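Local coordinates for protein synthesis inhibitor, putative (Thermotoga maritima, PDB 2B33) that is a putative endoribonuclease of the YjgF-like RutC family that assembles as a trimer, binds calcium and may act as a deaminase, at residues Ile45-Asp48 / Glu53-Gln56; Glu64-Asn69 / Val127-Glu132; Val87-Thr92 / Glu102-Tyr107. All coordinates share one frame; numbering follows the deposited sequence.

Interaction 1. Residues Ile45-Asp48 / Glu53-Gln56; sequences IPID and ELVQ. With EDO (1,2-ethanediol), chain C.
I47 and L54 both turn their next carbon, CG1 and CG respectively, anti to their own carbonyl carbon (chi1 -81° and -68°), and with these torsions the two side chains meet as they cross, CG1 of I47 lying 3.6 Å from CD2 of L54. The pair sits at an isolated antiparallel beta bridge that closes the neck of the loop between strand 38-44 and helix 59-76. The bonding pattern is the evidence: I47 and L54 form a non-hydrogen-bonded pair, with CA atoms 4.6 Å apart, flanked by two backbone hydrogen bonds. V55 N donates to P46 O at 2.9 Å, and D48 N donates to E53 O at 3.0 Å with a nearly straight N-H...O angle of 172°. Each of these oxygens also takes a CA-H...O contact, P46 O from L54 CA at 3.4 Å and E53 O from I47 CA at 3.5 Å. Beyond the bridge, CB of P46 lies 4.3 Å from CB of V55, while the side chain of P46 also touches K62 and V66 of helix 59-76. The bridge brings the chain to D48, which with E50 has been seen to bind calcium in this protein, although no ion is bound to this chain. D48 OD1 accepts hydrogen bonds from the backbone nitrogens of E50 and T51, which ties the carboxylate to the turn of the loop. On the bridge's other side the chain enters an inverse gamma turn centred on P46, closed by I47 N bonding to I45 O at 2.7 Å.

Interaction 2. Residues Glu64-Asn69 / Val127-Glu132; sequences ERVLEN and VEIEIE. With EDO (1,2-ethanediol), chain D.
V66 is the hub of this contact, its two methyls reaching different isoleucines on the strand. CG1, anti to the backbone N (chi1 171°), rests 3.6 Å from both CB and CG1 of I131 and 3.7 Å from its CD1, so V66 crosses that side chain with one methyl touching it at three carbons. CG2 of V66 approaches CG2 of I129 at 3.9 Å. One residue further along the helix, L67 brings CD2 to 3.9 Å from CD1 of I131, on the far end of the same isoleucine. The contact is wholly apolar and all four residues are buried; an alanine in place of V66 would probably open a gap over I129 and I131, leaving I131 held from the helix mainly by L67. The backbones explain the fit: helix 64-69 and strand 129-132 run nearly in the same direction, their axes 22° apart and 8.5 Å distant at closest approach, with V66, I129 and I131 all pointing across the interface. Farther out, I129 and I131 also pack on V89 and V87 of the adjoining strand 84-91, and V66 on Q44 of strand 38-44. L67 also touches Y107 and F108 of helix 97-108, whereas on the reverse of strand 129-136 E132 forms a salt bridge with K86 of the second subunit. Helix 59-76 thus lies over one face of the central strands, beside the other helix, with a neighbouring subunit behind.

Interaction 3. Residues Val87-Thr92 / Glu102-Tyr107; sequences VTVFTT and EVYSRY. With EDO (1,2-ethanediol), chain D.
V87 and Y104 meet within the beta-alpha-beta unit of strand 84-91, helix 97-108 and strand 114-119, where the helix packs on the first strand. The apolar contacts come first. Y104 carries its ring anti to the backbone N (chi1 -172°), reaching from the helix toward the strand, and V87 comes from the opposite direction. CG1 of V87 lies at the ring edge, in its plane, 3.9 Å from CE2, so the tyrosine presents its rim, and V89 CG2 adds a looser approach. At the hydroxyl end V87 abuts the oxygen: CG2 of V87 is 3.3 Å and its CB 3.4 Å from Y104 OH. Aromatic and charged interactions follow, for the same ring makes a cation-pi contact with R115 and meets the ring of F108, and the Y104 side chain also packs on P28 of the third subunit. The polar contacts gather on another side of the helix. Y107 OH is hydrogen-bonded to E68 of helix 59-76, R106 makes a long salt bridge with E102 one turn back, and its NH1 donates to O2 of a 1,2-ethanediol, probably from the crystallisation liquor, at 3.3 Å.

In the fold
Interactions 2 and 3 are the buried pair, each a helix laid on the central sheet, and they adjoin: strands 129-136 and 84-91 are neighbours, bonded by F90 N to E130 O, and the two helices also meet. Interaction 1 lies nearer the surface and differs in chemistry, relying on backbone hydrogen bonds in a loop, where interaction 2 joins aliphatic side chains and interaction 3 sets a tyrosine ring against valines. It touches interaction 2, whose N69 ND2 reaches I47 O, but remains about 8 Å at nearest atoms from interaction 3. D48, of the calcium site, lies in this loop, away from the helix of 102-107.

Interaction 1. Residues Ile45-Asp48 / Glu53-Gln56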
loop_
_atom_site.group_PDB
_atom_site.type_symbol
_atom_site.label_atom_id
_atom_site.label_comp_id
_atom_site.label_asym_id
_atom_site.label_seq_id
_atom_site.Cartn_x
_atom_site.Cartn_y
_atom_site.Cartn_z
ATOM N N ILE A 45 -5.412 5.243 -13.348
ATOM C CA ILE A 45 -4.626 4.944 -14.540
ATOM C C ILE A 45 -4.919 6.030 -15.583
ATOM O O ILE A 45 -5.915 6.743 -15.445
ATOM C CB ILE A 45 -4.902 3.498 -15.060
ATOM C CG1 ILE A 45 -6.391 3.262 -15.357
ATOM C CG2 ILE A 45 -4.413 2.507 -14.032
ATOM C CD1 ILE A 45 -6.694 1.946 -16.046
ATOM N N PRO A 46 -4.036 6.197 -16.597
ATOM C CA PRO A 46 -4.253 7.230 -17.613
ATOM C C PRO A 46 -5.414 6.939 -18.568
ATOM O O PRO A 46 -5.200 6.587 -19.725
ATOM C CB PRO A 46 -2.901 7.298 -18.339
ATOM C CG PRO A 46 -2.299 5.978 -18.149
ATOM C CD PRO A 46 -2.760 5.488 -16.815
ATOM N N ILE A 47 -6.632 7.094 -18.051
ATOM C CA ILE A 47 -7.869 6.914 -18.804
ATOM C C ILE A 47 -8.604 8.239 -18.777
ATOM O O ILE A 47 -8.677 8.886 -17.731
ATOM C CB ILE A 47 -8.773 5.787 -18.210
ATOM C CG1 ILE A 47 -8.264 4.426 -18.694
ATOM C CG2 ILE A 47 -10.248 5.948 -18.649
ATOM C CD1 ILE A 47 -9.003 3.227 -18.149
ATOM N N ASP A 48 -9.145 8.628 -19.929
ATOM C CA ASP A 48 -9.937 9.840 -20.047
ATOM C C ASP A 48 -11.357 9.522 -19.547
ATOM O O ASP A 48 -11.989 8.606 -20.070
ATOM C CB ASP A 48 -9.952 10.309 -21.497
ATOM C CG ASP A 48 -10.598 11.668 -21.670
ATOM O OD1 ASP A 48 -11.837 11.775 -21.572
ATOM O OD2 ASP A 48 -9.859 12.628 -21.955
ATOM N N GLU A 53 -10.995 6.088 -23.053
ATOM C CA GLU A 53 -9.811 5.578 -23.737
ATOM C C GLU A 53 -8.518 5.936 -23.029
ATOM O O GLU A 53 -8.431 6.920 -22.288
ATOM C CB GLU A 53 -9.761 6.043 -25.191
ATOM C CG GLU A 53 -10.716 5.287 -26.094
ATOM C CD GLU A 53 -10.482 5.599 -27.546
ATOM O OE1 GLU A 53 -10.310 6.794 -27.878
ATOM O OE2 GLU A 53 -10.481 4.647 -28.357
ATOM N N LEU A 54 -7.519 5.101 -23.286
ATOM C CA LEU A 54 -6.202 5.246 -22.705
ATOM C C LEU A 54 -5.461 6.379 -23.370
ATOM O O LEU A 54 -5.414 6.443 -24.604
ATOM C CB LEU A 54 -5.386 3.959 -22.903
ATOM C CG LEU A 54 -5.833 2.713 -22.141
ATOM C CD1 LEU A 54 -5.081 1.506 -22.632
ATOM C CD2 LEU A 54 -5.624 2.907 -20.639
ATOM N N VAL A 55 -4.883 7.264 -22.564
ATOM C CA VAL A 55 -4.066 8.343 -23.095
ATOM C C VAL A 55 -2.837 7.669 -23.693
ATOM O O VAL A 55 -2.204 6.851 -23.030
ATOM C CB VAL A 55 -3.684 9.379 -22.011
ATOM C CG1 VAL A 55 -2.590 10.329 -22.503
ATOM C CG2 VAL A 55 -4.920 10.161 -21.593
ATOM N N GLN A 56 -2.545 7.990 -24.953
ATOM C CA GLN A 56 -1.422 7.408 -25.678
ATOM C C GLN A 56 -0.548 8.592 -26.114
ATOM O O GLN A 56 -0.982 9.434 -26.899
ATOM C CB GLN A 56 -1.921 6.571 -26.872
ATOM C CG GLN A 56 -0.910 5.514 -27.325
ATOM C CD GLN A 56 -1.373 4.669 -28.511
ATOM O OE1 GLN A 56 -2.113 5.140 -29.382
ATOM N NE2 GLN A 56 -0.907 3.416 -28.563
HETATM C C1 EDO C . -1.998 12.351 -28.028
HETATM O O1 EDO C . -1.586 11.314 -28.927
HETATM C C2 EDO C . -2.606 13.511 -28.815
HETATM O O2 EDO C . -2.860 14.630 -27.951
#

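Interaction 2. Residues Glu64-Asn69 / Val127-Glu132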
loop_
_atom_site.group_PDB
_atom_site.type_symbol
_atom_site.label_atom_id
_atom_site.label_comp_id
_atom_site.label_asym_id
_atom_site.label_seq_id
_atom_site.Cartn_x
_atom_site.Cartn_y
_atom_site.Cartn_z
ATOM N N GLU A 64 -0.184 13.238 -16.089
ATOM C CA GLU A 64 -1.116 14.354 -15.973
ATOM C C GLU A 64 -2.550 13.857 -15.827
ATOM O O GLU A 64 -3.307 14.373 -15.017
ATOM C CB GLU A 64 -1.026 15.242 -17.218
ATOM C CG GLU A 64 -1.914 16.487 -17.181
ATOM C CD GLU A 64 -1.851 17.301 -18.458
ATOM O OE1 GLU A 64 -1.547 16.740 -19.539
ATOM O OE2 GLU A 64 -2.137 18.507 -18.388
ATOM N N ARG A 65 -2.908 12.878 -16.655
ATOM C CA ARG A 65 -4.239 12.267 -16.654
ATOM C C ARG A 65 -4.506 11.543 -15.336
ATOM O O ARG A 65 -5.561 11.726 -14.734
ATOM C CB ARG A 65 -4.356 11.293 -17.834
ATOM C CG ARG A 65 -5.728 10.696 -18.093
ATOM C CD ARG A 65 -6.761 11.752 -18.489
ATOM N NE ARG A 65 -7.399 12.403 -17.344
ATOM C CZ ARG A 65 -8.233 13.444 -17.408
ATOM N NH1 ARG A 65 -8.539 14.013 -18.570
ATOM N NH2 ARG A 65 -8.761 13.936 -16.289
ATOM N N VAL A 66 -3.541 10.738 -14.893
ATOM C CA VAL A 66 -3.633 10.028 -13.607
ATOM C C VAL A 66 -3.858 11.005 -12.438
ATOM O O VAL A 66 -4.738 10.788 -11.603
ATOM C CB VAL A 66 -2.358 9.190 -13.308
ATOM C CG1 VAL A 66 -2.376 8.651 -11.889
ATOM C CG2 VAL A 66 -2.219 8.025 -14.281
ATOM N N LEU A 67 -3.054 12.062 -12.382
ATOM C CA LEU A 67 -3.167 13.064 -11.321
ATOM C C LEU A 67 -4.429 13.907 -11.443
ATOM O O LEU A 67 -4.954 14.365 -10.429
ATOM C CB LEU A 67 -1.914 13.941 -11.264
ATOM C CG LEU A 67 -0.633 13.198 -10.854
ATOM C CD1 LEU A 67 0.585 14.049 -11.104
ATOM C CD2 LEU A 67 -0.677 12.758 -9.399
ATOM N N GLU A 68 -4.904 14.128 -12.670
ATOM C CA GLU A 68 -6.179 14.823 -12.881
ATOM C C GLU A 68 -7.347 13.966 -12.398
ATOM O O GLU A 68 -8.301 14.485 -11.819
ATOM C CB GLU A 68 -6.387 15.232 -14.347
ATOM C CG GLU A 68 -5.664 16.519 -14.755
ATOM C CD GLU A 68 -6.165 17.777 -14.010
ATOM O OE1 GLU A 68 -7.389 17.917 -13.778
ATOM O OE2 GLU A 68 -5.330 18.639 -13.670
ATOM N N ASN A 69 -7.266 12.661 -12.641
ATOM C CA ASN A 69 -8.275 11.727 -12.154
ATOM C C ASN A 69 -8.278 11.700 -10.625
ATOM O O ASN A 69 -9.343 11.765 -10.005
ATOM C CB ASN A 69 -8.035 10.318 -12.716
ATOM C CG ASN A 69 -8.287 10.224 -14.213
ATOM O OD1 ASN A 69 -8.937 11.084 -14.796
ATOM N ND2 ASN A 69 -7.795 9.156 -14.836
ATOM N N VAL A 127 -1.166 -0.379 -18.822
ATOM C CA VAL A 127 -0.669 0.988 -18.663
ATOM C C VAL A 127 0.719 0.975 -18.002
ATOM O O VAL A 127 1.171 -0.054 -17.499
ATOM C CB VAL A 127 -1.633 1.915 -17.853
ATOM C CG1 VAL A 127 -2.999 1.967 -18.520
ATOM C CG2 VAL A 127 -1.725 1.519 -16.372
ATOM N N GLU A 128 1.372 2.133 -18.005
ATOM C CA GLU A 128 2.724 2.305 -17.465
ATOM C C GLU A 128 2.798 3.129 -16.176
ATOM O O GLU A 128 3.865 3.243 -15.571
ATOM C CB GLU A 128 3.572 2.947 -18.559
ATOM C CG GLU A 128 3.782 1.980 -19.729
ATOM C CD GLU A 128 3.538 2.580 -21.089
ATOM O OE1 GLU A 128 2.708 3.498 -21.194
ATOM O OE2 GLU A 128 4.137 2.078 -22.072
ATOM N N ILE A 129 1.674 3.683 -15.746
ATOM C CA ILE A 129 1.641 4.515 -14.549
ATOM C C ILE A 129 0.282 4.332 -13.855
ATOM O O ILE A 129 -0.761 4.264 -14.515
ATOM C CB ILE A 129 1.971 6.018 -14.909
ATOM C CG1 ILE A 129 1.980 6.937 -13.688
ATOM C CG2 ILE A 129 1.014 6.577 -15.946
ATOM C CD1 ILE A 129 3.139 6.715 -12.742
ATOM N N GLU A 130 0.323 4.190 -12.531
ATOM C CA GLU A 130 -0.874 4.082 -11.711
ATOM C C GLU A 130 -0.533 4.679 -10.358
ATOM O O GLU A 130 0.522 4.367 -9.802
ATOM C CB GLU A 130 -1.356 2.632 -11.564
ATOM C CG GLU A 130 -2.616 2.489 -10.692
ATOM C CD GLU A 130 -3.174 1.082 -10.627
ATOM O OE1 GLU A 130 -2.739 0.215 -11.398
ATOM O OE2 GLU A 130 -4.067 0.836 -9.796
ATOM N N ILE A 131 -1.420 5.538 -9.849
ATOM C CA ILE A 131 -1.208 6.227 -8.576
ATOM C C ILE A 131 -2.455 6.167 -7.681
ATOM O O ILE A 131 -3.553 6.539 -8.100
ATOM C CB ILE A 131 -0.808 7.715 -8.789
ATOM C CG1 ILE A 131 0.413 7.815 -9.719
ATOM C CG2 ILE A 131 -0.533 8.395 -7.431
ATOM C CD1 ILE A 131 0.833 9.223 -10.117
ATOM N N GLU A 132 -2.258 5.690 -6.454
ATOM C CA GLU A 132 -3.296 5.625 -5.433
ATOM C C GLU A 132 -2.862 6.583 -4.343
ATOM O O GLU A 132 -1.718 7.033 -4.335
ATOM C CB GLU A 132 -3.449 4.216 -4.853
ATOM C CG GLU A 132 -2.233 3.701 -4.088
ATOM C CD GLU A 132 -2.439 2.345 -3.450
ATOM O OE1 GLU A 132 -3.467 1.682 -3.700
ATOM O OE2 GLU A 132 -1.552 1.944 -2.676
HETATM C C1 EDO D . 0.231 20.277 -16.225
HETATM O O1 EDO D . -1.052 19.643 -16.169
HETATM C C2 EDO D . 1.283 19.357 -15.605
HETATM O O2 EDO D . 2.468 19.331 -16.416
#

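Interaction 3. Residues Val87-Thr92 / Glu102-Tyr107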
loop_
_atom_site.group_PDB
_atom_site.type_symbol
_atom_site.label_atom_id
_atom_site.label_comp_id
_atom_site.label_asym_id
_atom_site.label_seq_id
_atom_site.Cartn_x
_atom_site.Cartn_y
_atom_site.Cartn_z
ATOM N N VAL A 87 0.989 8.761 -0.793
ATOM C CA VAL A 87 0.790 8.422 -2.199
ATOM C C VAL A 87 1.657 7.195 -2.516
ATOM O O VAL A 87 2.694 6.988 -1.898
ATOM C CB VAL A 87 1.189 9.619 -3.114
ATOM C CG1 VAL A 87 0.991 9.288 -4.569
ATOM C CG2 VAL A 87 0.369 10.877 -2.760
ATOM N N THR A 88 1.202 6.360 -3.443
ATOM C CA THR A 88 1.988 5.221 -3.905
ATOM C C THR A 88 1.919 5.236 -5.426
ATOM O O THR A 88 0.836 5.150 -5.993
ATOM C CB THR A 88 1.501 3.865 -3.339
ATOM O OG1 THR A 88 1.610 3.862 -1.914
ATOM C CG2 THR A 88 2.354 2.715 -3.863
ATOM N N VAL A 89 3.079 5.375 -6.067
ATOM C CA VAL A 89 3.184 5.388 -7.517
ATOM C C VAL A 89 3.651 4.004 -7.955
ATOM O O VAL A 89 4.656 3.492 -7.443
ATOM C CB VAL A 89 4.231 6.412 -8.027
ATOM C CG1 VAL A 89 4.343 6.374 -9.555
ATOM C CG2 VAL A 89 3.894 7.823 -7.575
ATOM N N PHE A 90 2.918 3.409 -8.898
ATOM C CA PHE A 90 3.289 2.140 -9.505
ATOM C C PHE A 90 3.622 2.479 -10.937
ATOM O O PHE A 90 2.928 3.305 -11.531
ATOM C CB PHE A 90 2.131 1.152 -9.509
ATOM C CG PHE A 90 1.594 0.830 -8.147
ATOM C CD1 PHE A 90 2.245 -0.096 -7.331
ATOM C CD2 PHE A 90 0.420 1.428 -7.688
ATOM C CE1 PHE A 90 1.746 -0.409 -6.066
ATOM C CE2 PHE A 90 -0.089 1.122 -6.429
ATOM C CZ PHE A 90 0.574 0.199 -5.616
ATOM N N THR A 91 4.678 1.860 -11.476
ATOM C CA THR A 91 5.082 2.027 -12.880
ATOM C C THR A 91 5.569 0.696 -13.430
ATOM O O THR A 91 5.660 -0.280 -12.703
ATOM C CB THR A 91 6.215 3.091 -13.080
ATOM O OG1 THR A 91 7.367 2.752 -12.295
ATOM C CG2 THR A 91 5.739 4.456 -12.684
ATOM N N THR A 92 5.827 0.646 -14.728
ATOM C CA THR A 92 6.407 -0.547 -15.354
ATOM C C THR A 92 7.919 -0.388 -15.525
ATOM O O THR A 92 8.602 -1.355 -15.847
ATOM C CB THR A 92 5.745 -0.875 -16.703
ATOM O OG1 THR A 92 5.670 0.314 -17.500
ATOM C CG2 THR A 92 4.349 -1.428 -16.471
ATOM N N GLU A 102 8.491 15.302 -12.287
ATOM C CA GLU A 102 8.364 16.638 -12.878
ATOM C C GLU A 102 6.896 17.068 -12.913
ATOM O O GLU A 102 6.554 18.160 -12.473
ATOM C CB GLU A 102 8.974 16.606 -14.289
ATOM C CG GLU A 102 9.100 17.922 -15.028
ATOM C CD GLU A 102 9.855 17.775 -16.355
ATOM O OE1 GLU A 102 10.083 16.632 -16.816
ATOM O OE2 GLU A 102 10.226 18.809 -16.944
ATOM N N VAL A 103 6.033 16.189 -13.415
ATOM C CA VAL A 103 4.588 16.448 -13.473
ATOM C C VAL A 103 3.967 16.380 -12.062
ATOM O O VAL A 103 3.114 17.191 -11.719
ATOM C CB VAL A 103 3.856 15.450 -14.424
ATOM C CG1 VAL A 103 2.359 15.740 -14.461
ATOM C CG2 VAL A 103 4.451 15.503 -15.842
ATOM N N TYR A 104 4.404 15.406 -11.267
ATOM C CA TYR A 104 3.942 15.202 -9.892
ATOM C C TYR A 104 4.143 16.462 -9.040
ATOM O O TYR A 104 3.249 16.849 -8.291
ATOM C CB TYR A 104 4.700 14.014 -9.287
ATOM C CG TYR A 104 4.240 13.534 -7.936
ATOM C CD1 TYR A 104 4.679 14.149 -6.775
ATOM C CD2 TYR A 104 3.414 12.423 -7.814
ATOM C CE1 TYR A 104 4.283 13.706 -5.532
ATOM C CE2 TYR A 104 3.019 11.965 -6.571
ATOM C CZ TYR A 104 3.458 12.613 -5.429
ATOM O OH TYR A 104 3.075 12.185 -4.177
ATOM N N SER A 105 5.314 17.089 -9.174
ATOM C CA SER A 105 5.658 18.327 -8.457
ATOM C C SER A 105 4.697 19.485 -8.706
ATOM O O SER A 105 4.546 20.356 -7.851
ATOM C CB SER A 105 7.050 18.826 -8.864
ATOM O OG SER A 105 8.055 17.896 -8.544
ATOM N N ARG A 106 4.083 19.512 -9.886
ATOM C CA ARG A 106 3.108 20.550 -10.230
ATOM C C ARG A 106 1.782 20.393 -9.474
ATOM O O ARG A 106 1.001 21.334 -9.418
ATOM C CB ARG A 106 2.890 20.596 -11.750
ATOM C CG ARG A 106 4.117 21.144 -12.477
ATOM C CD ARG A 106 4.289 20.617 -13.892
ATOM N NE ARG A 106 5.566 21.088 -14.446
ATOM C CZ ARG A 106 6.197 20.590 -15.516
ATOM N NH1 ARG A 106 5.717 19.546 -16.203
ATOM N NH2 ARG A 106 7.354 21.134 -15.893
ATOM N N TYR A 107 1.543 19.212 -8.901
ATOM C CA TYR A 107 0.362 18.925 -8.071
ATOM C C TYR A 107 0.702 18.933 -6.567
ATOM O O TYR A 107 -0.037 19.528 -5.784
ATOM C CB TYR A 107 -0.275 17.582 -8.493
ATOM C CG TYR A 107 -0.928 17.643 -9.865
ATOM C CD1 TYR A 107 -0.160 17.627 -11.020
ATOM C CD2 TYR A 107 -2.312 17.737 -10.004
ATOM C CE1 TYR A 107 -0.743 17.703 -12.279
ATOM C CE2 TYR A 107 -2.909 17.813 -11.264
ATOM C CZ TYR A 107 -2.117 17.797 -12.396
ATOM O OH TYR A 107 -2.682 17.868 -13.650
HETATM C C1 EDO D . 0.231 20.277 -16.225
HETATM O O1 EDO D . -1.052 19.643 -16.169
HETATM C C2 EDO D . 1.283 19.357 -15.605
HETATM O O2 EDO D . 2.468 19.331 -16.416
#